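Local coordinates for tryptophan halogenase superfamily (Brevundimonas sp. BAL3, PDB 6FRL), which acts as a flavin-dependent halogenase that prefers bromination over chlorination, at residues Ala29-Phe34 with Leu365-Phe369; Ala57-Arg63 with Asp162-His166; Tyr119-Gln123 with Leu476-Leu480; Val254-Arg259 with Leu311-Thr317; Trp431-Gly435 with Leu459-Asp465. All blocks are in the same frame, centred on the assembly; numbering follows the deposited sequence.

How the interactions relate
Interactions 1 and 2 are buried, and both draw on helices 61-68 and 354-367: Lys366 of interaction 1 touches Gln68, and Ile62 of interaction 2 touches Ile355. The first combines an edge-to-face phenylalanine pair with a lysine lying over a histidine ring, the second a salt bridge and a cation-pi stack. Interactions 3 and 5 touch through helix 116-125, where Leu121 packs on Pro461; the former is a largely apolar helix pair, the latter a helix end tied to a loop by hydrogen bonds. Interaction 4 lies apart, on a partly exposed sheet edge joined by backbone bonds. Interactions 1 and 5 meet across the dimer: Phe369 O accepts Arg434 NE of the second subunit.

Interaction 1: Ala29-Phe34 with Leu365-Phe369; sequences ALVQHF and LKALF
Two helix ends pack here at the edge of the Rossmann-type nucleotide-binding fold: residues 29-33 finish helix 20-33, which follows strand 13-17 and a glycine-rich turn consistent with FAD binding, and residues 365-367 finish helix 354-367. Phe34 and Leu368 are the first residues to leave helical geometry. The closest approach of the two backbones pairs Leu30 with Lys366, CA atoms 7.9 Å apart, so side chains make the contact. Leu365 (chi1 t, chi2 p) brings CD2 to 4.5 Å from CD1 of Leu30 (chi1 m, chi2 t). Lys366 (chi1 m, chi2 t, chi3 m, chi4 t) points toward helix 20-33 and gives the largest share of the contact. Its CG lies 4.1 Å from Leu30 CD2, and its CD sits over one face of the imidazole of His33 (chi1 t), 3.6 Å from the ring centroid in a CH-pi contact. Its NZ is bridged by water 1, 2.6 Å away, to Ala29 O, 2.8 Å from the same water. The chain then turns at Leu368 into Phe369 (phi/psi -51/130, chi1 t), whose ring receives the edge of Phe34 (chi1 m) on its face, an edge-to-face pair with centroids 4.7 Å apart and planes at 57°. Pro466 of the second subunit packs on both phenylalanines. The nearest atoms of these rings are Phe34 CZ and Phe369 CD2, 3.7 Å apart.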
# COMPACT_ATOMS: atom_id res chain seq x y z
N ALA B 29 -20.33 12.43 10.31
CA ALA B 29 -19.76 11.83 9.08
C ALA B 29 -20.86 11.22 8.21
O ALA B 29 -20.89 11.47 7.02
CB ALA B 29 -18.71 10.79 9.42
N LEU B 30 -21.77 10.45 8.82
CA LEU B 30 -22.89 9.84 8.09
C LEU B 30 -23.93 10.89 7.61
O LEU B 30 -24.49 10.75 6.51
CB LEU B 30 -23.55 8.73 8.91
CG LEU B 30 -22.66 7.53 9.25
CD1 LEU B 30 -23.43 6.47 10.02
CD2 LEU B 30 -22.03 6.94 7.99
N VAL B 31 -24.18 11.92 8.42
CA VAL B 31 -25.04 13.04 7.98
C VAL B 31 -24.51 13.66 6.68
O VAL B 31 -25.25 13.77 5.72
CB VAL B 31 -25.27 14.08 9.13
CG1 VAL B 31 -25.67 15.45 8.62
CG2 VAL B 31 -26.35 13.57 10.09
N GLN B 32 -23.22 14.02 6.64
CA GLN B 32 -22.64 14.62 5.41
C GLN B 32 -22.67 13.67 4.21
O GLN B 32 -22.95 14.07 3.10
CB GLN B 32 -21.18 15.05 5.64
CG GLN B 32 -20.46 15.59 4.39
CD GLN B 32 -20.71 17.04 4.15
OE1 GLN B 32 -21.85 17.52 4.24
NE2 GLN B 32 -19.64 17.78 3.86
N HIS B 33 -22.31 12.42 4.45
CA HIS B 33 -22.15 11.45 3.38
C HIS B 33 -23.49 11.05 2.74
O HIS B 33 -23.55 10.79 1.57
CB HIS B 33 -21.44 10.24 3.95
CG HIS B 33 -20.99 9.25 2.94
ND1 HIS B 33 -21.37 7.92 2.96
CD2 HIS B 33 -20.14 9.39 1.90
CE1 HIS B 33 -20.77 7.29 1.97
NE2 HIS B 33 -20.03 8.16 1.31
N PHE B 34 -24.55 10.99 3.55
CA PHE B 34 -25.89 10.66 3.11
C PHE B 34 -26.84 11.87 3.26
O PHE B 34 -28.04 11.69 3.56
CB PHE B 34 -26.45 9.51 3.99
CG PHE B 34 -25.78 8.18 3.79
CD1 PHE B 34 -26.01 7.43 2.65
CD2 PHE B 34 -24.97 7.62 4.78
CE1 PHE B 34 -25.43 6.17 2.48
CE2 PHE B 34 -24.37 6.37 4.60
CZ PHE B 34 -24.58 5.65 3.45
N LEU B 365 -16.60 1.96 7.34
CA LEU B 365 -18.05 1.78 7.32
C LEU B 365 -18.67 2.35 6.06
O LEU B 365 -19.51 1.70 5.42
CB LEU B 365 -18.72 2.42 8.54
CG LEU B 365 -20.25 2.40 8.59
CD1 LEU B 365 -20.82 1.02 8.33
CD2 LEU B 365 -20.73 2.92 9.93
N LYS B 366 -18.27 3.59 5.72
CA LYS B 366 -18.68 4.20 4.45
C LYS B 366 -18.22 3.42 3.20
O LYS B 366 -19.02 3.16 2.30
CB LYS B 366 -18.22 5.66 4.37
CG LYS B 366 -18.90 6.56 5.41
CD LYS B 366 -18.67 8.05 5.15
CE LYS B 366 -17.25 8.48 5.49
NZ LYS B 366 -17.02 9.87 5.03
N ALA B 367 -16.95 3.03 3.15
CA ALA B 367 -16.43 2.26 1.99
C ALA B 367 -17.12 0.88 1.80
O ALA B 367 -17.23 0.37 0.67
CB ALA B 367 -14.90 2.11 2.10
N LEU B 368 -17.57 0.28 2.90
CA LEU B 368 -18.23 -1.02 2.89
C LEU B 368 -19.67 -0.93 3.38
O LEU B 368 -20.22 -1.94 3.82
CB LEU B 368 -17.44 -2.04 3.75
CG LEU B 368 -15.99 -2.30 3.35
CD1 LEU B 368 -15.22 -3.05 4.44
CD2 LEU B 368 -15.91 -3.08 2.05
N PHE B 369 -20.31 0.24 3.28
CA PHE B 369 -21.71 0.41 3.77
C PHE B 369 -22.62 -0.67 3.22
O PHE B 369 -22.62 -0.93 2.02
CB PHE B 369 -22.32 1.80 3.47
CG PHE B 369 -23.43 2.18 4.43
CD1 PHE B 369 -23.13 2.73 5.66
CD2 PHE B 369 -24.76 2.01 4.09
CE1 PHE B 369 -24.13 3.09 6.54
CE2 PHE B 369 -25.77 2.36 4.96
CZ PHE B 369 -25.47 2.89 6.20
O HOH W 1 -18.55 11.90 5.63

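Interaction 2: Ala57-Arg63 with Asp162-His166; sequences ATIPTIR and DWALH
Arg63 makes the strongest link, a salt bridge from NH2 to Asp162 OD1 of 2.8 Å that is also a hydrogen bond, while its NE donates to Trp163 O at 2.8 Å. The contact joins the start of helix 61-68 and the preceding extended residues 57-60 to strand 164-168, the middle strand of a small three-stranded antiparallel sheet. Residues 57-60 belong to a GEATIP sequence found in flavin-dependent tryptophan halogenases, close after a segment that in relatives straps the flavin. Asp73 is a second acidic partner, bridging Arg63 NH1. Further along, Thr58 (chi1 p) donates from OG1 to Leu165 O at 2.7 Å. Water 2 donates to Asp162 OD2 at 2.7 Å and weakly to Pro60 O. Arg63 (chi1 m, chi2 t, chi3 m) lays its guanidinium flat on the indole of Trp163 (chi1 p), centres 3.7 Å apart and planes at 14°, a cation-pi stack, and its CD adds a CH-pi contact 3.6 Å from the centroid of the six-membered ring. The chains run antiparallel, with CA atoms 5.7 Å apart at Thr58 and Leu165 and 4.5 Å at Pro60 and Ala164. Around these bonds, Ala164 CB packs 3.4 Å from Ile59 C and 4.2 Å from Pro60 CD. Finally, Pro60 CB lies 3.2 Å from Asp162 OD2.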
# COMPACT_ATOMS: atom_id res chain seq x y z
N ALA B 57 -5.05 14.34 22.51
CA ALA B 57 -4.24 14.55 21.32
C ALA B 57 -4.77 13.76 20.12
O ALA B 57 -5.64 12.89 20.26
CB ALA B 57 -2.77 14.23 21.58
N THR B 58 -4.27 14.12 18.94
CA THR B 58 -4.68 13.53 17.68
C THR B 58 -3.50 13.40 16.71
O THR B 58 -2.39 13.88 17.01
CB THR B 58 -5.74 14.42 16.98
OG1 THR B 58 -5.23 15.76 16.86
CG2 THR B 58 -7.05 14.40 17.73
N ILE B 59 -3.74 12.76 15.57
CA ILE B 59 -2.83 12.76 14.44
C ILE B 59 -3.47 13.58 13.30
O ILE B 59 -4.63 13.96 13.37
CB ILE B 59 -2.43 11.30 14.02
CG1 ILE B 59 -3.64 10.45 13.64
CG2 ILE B 59 -1.69 10.60 15.14
CD1 ILE B 59 -3.23 9.13 13.02
N PRO B 60 -2.69 13.89 12.25
CA PRO B 60 -3.21 14.82 11.23
C PRO B 60 -4.46 14.37 10.42
O PRO B 60 -5.15 15.23 9.82
CB PRO B 60 -2.01 15.03 10.31
CG PRO B 60 -0.83 14.78 11.20
CD PRO B 60 -1.26 13.60 12.01
N THR B 61 -4.74 13.07 10.39
CA THR B 61 -5.96 12.61 9.78
C THR B 61 -7.19 13.41 10.30
O THR B 61 -8.09 13.69 9.53
CB THR B 61 -6.18 11.09 9.99
OG1 THR B 61 -6.17 10.77 11.40
CG2 THR B 61 -5.13 10.26 9.26
N ILE B 62 -7.23 13.81 11.57
CA ILE B 62 -8.41 14.51 12.14
C ILE B 62 -8.75 15.83 11.40
O ILE B 62 -9.92 16.20 11.29
CB ILE B 62 -8.28 14.74 13.68
CG1 ILE B 62 -9.63 15.00 14.33
CG2 ILE B 62 -7.42 15.95 13.99
CD1 ILE B 62 -10.65 13.90 14.19
N ARG B 63 -7.74 16.52 10.87
CA ARG B 63 -7.95 17.76 10.11
C ARG B 63 -8.62 17.45 8.78
O ARG B 63 -9.43 18.25 8.32
CB ARG B 63 -6.65 18.60 9.92
CG ARG B 63 -5.98 18.98 11.27
CD ARG B 63 -4.82 19.97 11.17
NE ARG B 63 -3.94 19.63 10.07
CZ ARG B 63 -3.96 20.18 8.86
NH1 ARG B 63 -4.80 21.17 8.55
NH2 ARG B 63 -3.11 19.74 7.95
N ASP B 162 3.43 17.84 8.50
CA ASP B 162 2.00 18.02 8.82
C ASP B 162 1.82 18.35 10.31
O ASP B 162 2.80 18.42 11.09
CB ASP B 162 1.20 16.81 8.32
CG ASP B 162 -0.26 17.15 7.93
OD1 ASP B 162 -0.73 18.31 8.09
OD2 ASP B 162 -0.95 16.21 7.49
N TRP B 163 0.58 18.60 10.71
CA TRP B 163 0.27 19.01 12.08
C TRP B 163 -1.13 18.59 12.47
O TRP B 163 -1.98 18.34 11.61
CB TRP B 163 0.41 20.52 12.21
CG TRP B 163 -0.61 21.35 11.42
CD1 TRP B 163 -0.62 21.59 10.07
CD2 TRP B 163 -1.74 22.07 11.96
NE1 TRP B 163 -1.71 22.39 9.74
CE2 TRP B 163 -2.40 22.70 10.89
CE3 TRP B 163 -2.26 22.22 13.25
CZ2 TRP B 163 -3.52 23.46 11.07
CZ3 TRP B 163 -3.41 23.00 13.43
CH2 TRP B 163 -4.01 23.60 12.35
N ALA B 164 -1.37 18.52 13.77
CA ALA B 164 -2.66 18.07 14.30
C ALA B 164 -3.07 18.94 15.48
O ALA B 164 -2.50 20.02 15.66
CB ALA B 164 -2.58 16.57 14.69
N LEU B 165 -4.06 18.48 16.25
CA LEU B 165 -4.58 19.24 17.39
C LEU B 165 -4.40 18.58 18.75
O LEU B 165 -4.44 17.32 18.89
CB LEU B 165 -6.09 19.50 17.21
CG LEU B 165 -6.59 20.00 15.87
CD1 LEU B 165 -8.10 20.25 15.96
CD2 LEU B 165 -5.82 21.24 15.46
N HIS B 166 -4.19 19.43 19.75
CA HIS B 166 -4.51 19.11 21.13
C HIS B 166 -5.86 19.77 21.33
O HIS B 166 -5.99 20.96 21.07
CB HIS B 166 -3.49 19.73 22.11
CG HIS B 166 -2.07 19.33 21.85
ND1 HIS B 166 -1.11 20.23 21.46
CD2 HIS B 166 -1.45 18.12 21.94
CE1 HIS B 166 0.05 19.60 21.32
NE2 HIS B 166 -0.13 18.32 21.59
O HOH W 2 -3.56 16.26 6.96

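Interaction 3: Tyr119-Gln123 with Leu476-Leu480; sequences YWLKQ and LARSL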
# COMPACT_ATOMS: atom_id res chain seq x y z
N TYR B 119 22.43 7.57 3.97
CA TYR B 119 23.46 8.58 3.85
C TYR B 119 23.82 9.16 5.25
O TYR B 119 25.01 9.29 5.59
CB TYR B 119 23.01 9.69 2.90
CG TYR B 119 22.76 9.25 1.48
CD1 TYR B 119 23.80 9.18 0.55
CD2 TYR B 119 21.48 8.91 1.05
CE1 TYR B 119 23.56 8.76 -0.77
CE2 TYR B 119 21.21 8.50 -0.26
CZ TYR B 119 22.24 8.43 -1.17
OH TYR B 119 21.95 8.02 -2.45
N TRP B 120 22.80 9.44 6.08
CA TRP B 120 23.02 9.90 7.45
C TRP B 120 23.84 8.89 8.26
O TRP B 120 24.73 9.28 9.03
CB TRP B 120 21.70 10.17 8.16
CG TRP B 120 21.87 10.67 9.56
CD1 TRP B 120 22.19 11.94 9.95
CD2 TRP B 120 21.76 9.90 10.76
NE1 TRP B 120 22.27 12.02 11.32
CE2 TRP B 120 22.01 10.78 11.84
CE3 TRP B 120 21.47 8.57 11.02
CZ2 TRP B 120 21.99 10.35 13.19
CZ3 TRP B 120 21.45 8.13 12.35
CH2 TRP B 120 21.71 9.02 13.42
N LEU B 121 23.55 7.61 8.10
CA LEU B 121 24.34 6.58 8.80
C LEU B 121 25.81 6.51 8.35
O LEU B 121 26.69 6.39 9.20
CB LEU B 121 23.69 5.20 8.70
CG LEU B 121 22.45 5.08 9.59
CD1 LEU B 121 21.51 3.99 9.11
CD2 LEU B 121 22.89 4.87 11.03
N LYS B 122 26.06 6.58 7.05
CA LYS B 122 27.43 6.65 6.52
C LYS B 122 28.22 7.76 7.20
O LYS B 122 29.32 7.54 7.72
CB LYS B 122 27.46 6.86 5.00
CG LYS B 122 28.87 7.18 4.49
CD LYS B 122 28.91 7.20 2.96
CE LYS B 122 30.31 7.38 2.42
NZ LYS B 122 31.19 6.33 3.00
N GLN B 123 27.65 8.96 7.21
CA GLN B 123 28.31 10.13 7.81
C GLN B 123 28.47 9.95 9.31
O GLN B 123 29.48 10.32 9.89
CB GLN B 123 27.56 11.42 7.47
CG GLN B 123 28.39 12.71 7.63
CD GLN B 123 29.59 12.81 6.67
OE1 GLN B 123 29.59 12.27 5.56
NE2 GLN B 123 30.62 13.47 7.14
N LEU B 476 29.55 14.66 0.79
CA LEU B 476 28.40 14.28 1.61
C LEU B 476 28.28 15.23 2.79
O LEU B 476 27.20 15.82 2.99
CB LEU B 476 28.56 12.83 2.09
CG LEU B 476 27.59 12.16 3.08
CD1 LEU B 476 26.16 12.15 2.54
CD2 LEU B 476 28.11 10.78 3.45
N ALA B 477 29.38 15.40 3.53
CA ALA B 477 29.43 16.22 4.75
C ALA B 477 28.88 17.64 4.57
O ALA B 477 28.26 18.18 5.50
CB ALA B 477 30.85 16.31 5.29
N ARG B 478 29.10 18.21 3.38
CA ARG B 478 28.66 19.57 3.06
C ARG B 478 27.24 19.64 2.55
O ARG B 478 26.56 20.60 2.83
CB ARG B 478 29.66 20.28 2.10
CG ARG B 478 30.93 20.74 2.82
CD ARG B 478 31.74 21.76 2.05
NE ARG B 478 32.30 21.23 0.79
CZ ARG B 478 33.42 20.52 0.66
NH1 ARG B 478 34.16 20.16 1.72
NH2 ARG B 478 33.80 20.10 -0.55
N SER B 479 26.78 18.64 1.80
CA SER B 479 25.34 18.53 1.45
C SER B 479 24.45 18.44 2.71
O SER B 479 23.41 19.07 2.79
CB SER B 479 25.03 17.34 0.53
OG SER B 479 26.22 16.70 0.12
N LEU B 480 24.90 17.66 3.67
CA LEU B 480 24.19 17.51 4.93
C LEU B 480 24.22 18.79 5.79
O LEU B 480 23.24 19.10 6.44
CB LEU B 480 24.72 16.30 5.72
CG LEU B 480 23.87 15.02 5.49
CD1 LEU B 480 23.74 14.60 4.03
CD2 LEU B 480 24.39 13.85 6.27
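This is a side-chain packing contact between two helices at one end of the molecule, well away from the centre of the chain: residues 119-123 of helix 116-125 face residues 476-480 of the long helix 473-492 near the C-terminus. The two segment axes approach to 10.6 Å and run at 120° to each other, a steep crossing with a signed angle of -120°. The nearest backbone pair is Gln123 with Ala477, CA atoms 6.9 Å apart, followed by Trp120 with Leu480 at 8.1 Å. Leu476 is the most covered residue. Its CD1 lies 4.0 Å from Tyr119 CB, while its CD2 lies 3.7 Å from Lys122 CD and only 3.0 Å from Gln123 OE1, so it enters the surface formed by Tyr119 and, one turn on, Lys122 and Gln123. The contact joins helix 473-492 to helix 116-125 in the helical part of the halogenase, remote from the Rossmann-type core. Gln123 (chi1 t, chi2 p) also sets NE2 3.4 Å from Ala477 CB, and its CB is 4.2 Å from Leu480 CD2, which in turn comes within 4.3 Å of Trp120 CA. The charged end of Lys122 pairs with Asp469.

Interaction 4: Val254-Arg259 with Leu311-Thr317; sequences VQSENR and LLGDPLT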
# COMPACT_ATOMS: atom_id res chain seq x y z
N VAL B 254 -6.01 13.85 35.18
CA VAL B 254 -6.42 15.02 35.89
C VAL B 254 -6.18 16.25 35.00
O VAL B 254 -5.08 16.39 34.41
CB VAL B 254 -5.68 15.14 37.25
CG1 VAL B 254 -4.17 15.23 37.07
CG2 VAL B 254 -6.17 16.33 38.07
N GLN B 255 -7.21 17.11 34.89
CA GLN B 255 -7.09 18.37 34.18
C GLN B 255 -6.39 19.38 35.09
O GLN B 255 -6.63 19.41 36.30
CB GLN B 255 -8.46 18.94 33.73
CG GLN B 255 -9.18 18.20 32.62
CD GLN B 255 -8.51 18.34 31.26
OE1 GLN B 255 -7.82 17.41 30.81
NE2 GLN B 255 -8.74 19.47 30.57
N SER B 256 -5.53 20.19 34.49
CA SER B 256 -4.81 21.24 35.19
C SER B 256 -5.13 22.60 34.55
O SER B 256 -5.44 22.69 33.35
CB SER B 256 -3.31 20.96 35.16
OG SER B 256 -2.74 21.05 33.88
N GLU B 257 -5.04 23.64 35.39
CA GLU B 257 -5.25 25.04 34.99
C GLU B 257 -3.88 25.65 34.78
O GLU B 257 -3.04 25.52 35.65
CB GLU B 257 -6.05 25.78 36.08
CG GLU B 257 -6.46 27.22 35.75
CD GLU B 257 -7.96 27.43 35.81
OE1 GLU B 257 -8.49 28.02 34.83
OE2 GLU B 257 -8.63 27.00 36.79
N ASN B 258 -3.65 26.32 33.65
CA ASN B 258 -2.35 26.94 33.37
C ASN B 258 -2.04 28.04 34.40
O ASN B 258 -2.94 28.75 34.82
CB ASN B 258 -2.30 27.56 31.96
CG ASN B 258 -2.22 26.54 30.84
OD1 ASN B 258 -2.30 26.90 29.69
ND2 ASN B 258 -2.07 25.27 31.18
N ARG B 259 -0.76 28.16 34.79
CA ARG B 259 -0.29 29.27 35.65
C ARG B 259 -0.02 30.48 34.76
O ARG B 259 0.27 30.32 33.56
CB ARG B 259 0.98 28.89 36.46
CG ARG B 259 0.89 27.53 37.12
CD ARG B 259 1.74 27.29 38.35
NE ARG B 259 1.44 25.92 38.76
CZ ARG B 259 2.05 25.25 39.73
NH1 ARG B 259 1.68 24.00 39.98
NH2 ARG B 259 3.02 25.80 40.45
N LEU B 311 2.56 18.08 37.37
CA LEU B 311 1.50 18.48 36.43
C LEU B 311 1.88 19.76 35.68
O LEU B 311 2.70 20.53 36.12
CB LEU B 311 0.20 18.72 37.18
CG LEU B 311 -0.36 17.57 38.01
CD1 LEU B 311 -1.63 18.07 38.68
CD2 LEU B 311 -0.65 16.35 37.15
N LEU B 312 1.24 19.99 34.54
CA LEU B 312 1.44 21.23 33.77
C LEU B 312 0.69 22.42 34.36
O LEU B 312 0.53 23.40 33.68
CB LEU B 312 1.03 21.01 32.30
CG LEU B 312 1.97 20.18 31.43
CD1 LEU B 312 1.24 19.67 30.20
CD2 LEU B 312 3.21 20.99 31.03
N GLY B 313 0.27 22.36 35.62
CA GLY B 313 -0.52 23.41 36.28
C GLY B 313 -1.26 22.99 37.55
O GLY B 313 -1.02 21.92 38.09
N ASP B 314 -2.18 23.84 37.99
CA ASP B 314 -2.94 23.65 39.24
C ASP B 314 -4.08 22.68 38.94
O ASP B 314 -4.90 22.92 38.06
CB ASP B 314 -3.54 24.97 39.75
CG ASP B 314 -2.48 26.03 40.11
OD1 ASP B 314 -1.67 25.77 41.02
OD2 ASP B 314 -2.46 27.12 39.48
N PRO B 315 -4.15 21.55 39.67
CA PRO B 315 -5.20 20.57 39.36
C PRO B 315 -6.61 21.12 39.54
O PRO B 315 -6.86 21.73 40.55
CB PRO B 315 -4.92 19.44 40.35
CG PRO B 315 -4.15 20.07 41.44
CD PRO B 315 -3.31 21.11 40.80
N LEU B 316 -7.50 20.90 38.58
CA LEU B 316 -8.91 21.33 38.66
C LEU B 316 -9.79 20.42 39.51
O LEU B 316 -10.83 20.86 39.96
CB LEU B 316 -9.56 21.40 37.28
CG LEU B 316 -9.14 22.48 36.30
CD1 LEU B 316 -9.82 22.26 34.95
CD2 LEU B 316 -9.48 23.85 36.84
N THR B 317 -9.41 19.15 39.66
CA THR B 317 -10.09 18.22 40.59
C THR B 317 -9.07 17.25 41.14
O THR B 317 -7.88 17.43 40.96
CB THR B 317 -11.23 17.40 39.91
OG1 THR B 317 -11.75 16.43 40.83
CG2 THR B 317 -10.77 16.66 38.62
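Leu316, Val254 and Glu257 lose the most surface in this contact. Leu316 lies across from residues whose side chains share a face: its CD1 is 3.8 Å from Gln255 CB and its CD2 3.3 Å from Glu257 OE2, so the leucine lies against the CB of Gln255 and the carboxylate end of Glu257. Val254, at the other face, places CG1 3.7 Å from Leu311 CD2 and CG2 4.1 Å from Pro315 CB. The segments pair as antiparallel strands, with 314-323 forming the outermost strand beside 250-257 in a seven-stranded mixed sheet. Glu257 and Asp314 make the hydrogen-bonded pair, Glu257 N donating to Asp314 O at 2.8 Å and Asp314 N to Glu257 O at 3.0 Å; Ser256 and Pro315 form the adjacent non-hydrogen-bonded pair, CA atoms 4.2 Å apart. Beyond it, Leu316 N donates to Gln255 O at 2.9 Å. Pro315 has no amide hydrogen to give, and its non-hydrogen-bonded place asks for none. Gly313 sits where a CB would clash with Glu257 O, and its CA lies 3.3 Å from that oxygen. Asn289 of the neighbouring strand 286-293 hydrogen-bonds to Ser256 OG and Val254 O. A long charge pair, Arg259 NE to Asp314 OD1 at 3.8 Å, involves a poorly ordered arginine.

Interaction 5: Trp431-Gly435 with Leu459-Asp465; sequences WTARG and LYPDHHD
Trp431 (chi1 t) spreads one face of its indole over Pro461, with CZ2 3.6 Å from Pro461 CD, and from its edge NE1 donates a nearly linear hydrogen bond to Leu459 O at 2.9 Å. Residues 431-434 lie at the C-terminal end of helix 422-434. Residues 459-465 form an irregular loop, extended over Leu459-Pro461 (phi/psi -101/113, -126/152, -70/157). The backbones come closest at Thr432 and Pro461, CA atoms 4.1 Å apart. Thr432 O accepts Asp462 N at 3.3 Å and a CA-H...O contact from Pro461 CA at 3.4 Å, while CG2 of Thr432 (chi1 p) packs 3.9 Å from CD2 of Leu459 (chi1 t, chi2 p). Gly435, at positive phi (67/33), has left helical geometry; a CB would sit tightly on Pro461 CG, and Gly435 N bonds to Trp431 O at 2.8 Å. The loop, leading from helix 447-456 to helix 473-492, belongs to the dimer face of the halogenase. There Arg434 NE binds Phe369 O of the second subunit and Asp462 OD2 salt-bridges Arg373 of that subunit. Within the chain, Arg434 (chi1 t, chi2 p) turns its guanidinium over Asp465, NH2 making a weak hydrogen bond and salt bridge to Asp465 OD2 at 3.2 Å.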
# COMPACT_ATOMS: atom_id res chain seq x y z
N TRP B 431 15.38 -4.30 10.22
CA TRP B 431 15.92 -2.96 10.46
C TRP B 431 17.40 -3.06 10.86
O TRP B 431 18.25 -2.40 10.24
CB TRP B 431 15.12 -2.22 11.54
CG TRP B 431 15.82 -0.97 12.00
CD1 TRP B 431 16.47 -0.78 13.18
CD2 TRP B 431 15.99 0.23 11.24
NE1 TRP B 431 17.01 0.47 13.21
CE2 TRP B 431 16.74 1.11 12.03
CE3 TRP B 431 15.60 0.63 9.96
CZ2 TRP B 431 17.11 2.40 11.59
CZ3 TRP B 431 15.95 1.91 9.52
CH2 TRP B 431 16.70 2.78 10.33
N THR B 432 17.71 -3.92 11.84
CA THR B 432 19.12 -4.07 12.30
C THR B 432 20.03 -4.73 11.24
O THR B 432 21.20 -4.41 11.15
CB THR B 432 19.28 -4.79 13.66
OG1 THR B 432 19.17 -6.18 13.46
CG2 THR B 432 18.20 -4.35 14.68
N ALA B 433 19.48 -5.62 10.43
CA ALA B 433 20.23 -6.29 9.37
C ALA B 433 20.52 -5.40 8.19
O ALA B 433 21.56 -5.55 7.57
CB ALA B 433 19.51 -7.52 8.89
N ARG B 434 19.60 -4.51 7.84
CA ARG B 434 19.72 -3.84 6.56
C ARG B 434 19.23 -2.38 6.47
O ARG B 434 19.47 -1.72 5.44
CB ARG B 434 19.01 -4.73 5.52
CG ARG B 434 19.14 -4.36 4.04
CD ARG B 434 20.55 -4.06 3.56
NE ARG B 434 20.51 -3.59 2.17
CZ ARG B 434 20.09 -2.38 1.77
NH1 ARG B 434 19.63 -1.45 2.64
NH2 ARG B 434 20.10 -2.06 0.48
N GLY B 435 18.61 -1.86 7.53
CA GLY B 435 18.01 -0.51 7.50
C GLY B 435 16.80 -0.33 6.59
O GLY B 435 16.61 0.74 6.04
N LEU B 459 18.80 2.52 18.30
CA LEU B 459 19.01 1.25 17.59
C LEU B 459 19.23 1.48 16.10
O LEU B 459 18.30 1.85 15.40
CB LEU B 459 17.82 0.31 17.82
CG LEU B 459 17.95 -1.08 17.14
CD1 LEU B 459 19.17 -1.89 17.63
CD2 LEU B 459 16.69 -1.92 17.26
N TYR B 460 20.43 1.19 15.61
CA TYR B 460 20.84 1.47 14.23
C TYR B 460 21.38 0.22 13.55
O TYR B 460 21.93 -0.62 14.23
CB TYR B 460 21.95 2.52 14.22
CG TYR B 460 21.56 3.80 14.92
CD1 TYR B 460 20.66 4.69 14.31
CD2 TYR B 460 22.07 4.13 16.16
CE1 TYR B 460 20.29 5.87 14.92
CE2 TYR B 460 21.71 5.33 16.79
CZ TYR B 460 20.81 6.19 16.14
OH TYR B 460 20.42 7.37 16.72
N PRO B 461 21.26 0.11 12.22
CA PRO B 461 21.76 -1.05 11.51
C PRO B 461 23.26 -1.15 11.46
O PRO B 461 23.93 -0.13 11.56
CB PRO B 461 21.23 -0.88 10.07
CG PRO B 461 20.66 0.48 9.98
CD PRO B 461 20.41 0.97 11.37
N ASP B 462 23.77 -2.36 11.26
CA ASP B 462 25.23 -2.64 11.21
C ASP B 462 25.75 -2.08 9.90
O ASP B 462 26.70 -1.30 9.91
CB ASP B 462 25.58 -4.16 11.29
CG ASP B 462 24.38 -5.07 11.69
OD1 ASP B 462 23.77 -4.78 12.75
OD2 ASP B 462 24.06 -6.05 10.96
N HIS B 463 25.12 -2.48 8.79
CA HIS B 463 25.41 -1.87 7.49
C HIS B 463 24.20 -1.21 6.81
O HIS B 463 23.07 -1.77 6.68
CB HIS B 463 26.15 -2.76 6.47
CG HIS B 463 27.14 -1.99 5.65
ND1 HIS B 463 26.84 -1.44 4.42
CD2 HIS B 463 28.43 -1.64 5.91
CE1 HIS B 463 27.91 -0.81 3.94
NE2 HIS B 463 28.88 -0.91 4.83
N HIS B 464 24.46 0.04 6.41
CA HIS B 464 23.62 0.82 5.46
C HIS B 464 23.73 0.28 4.00
O HIS B 464 24.47 -0.67 3.72
CB HIS B 464 23.99 2.33 5.55
CG HIS B 464 25.42 2.65 5.20
ND1 HIS B 464 26.37 2.96 6.15
CD2 HIS B 464 26.04 2.73 4.00
CE1 HIS B 464 27.53 3.19 5.55
NE2 HIS B 464 27.35 3.07 4.24
N ASP B 465 22.98 0.89 3.08
CA ASP B 465 22.91 0.50 1.66
C ASP B 465 24.26 0.82 0.95
O ASP B 465 24.65 1.98 0.95
CB ASP B 465 21.73 1.28 1.03
CG ASP B 465 21.42 0.88 -0.39
OD1 ASP B 465 22.32 0.54 -1.18
OD2 ASP B 465 20.22 0.93 -0.74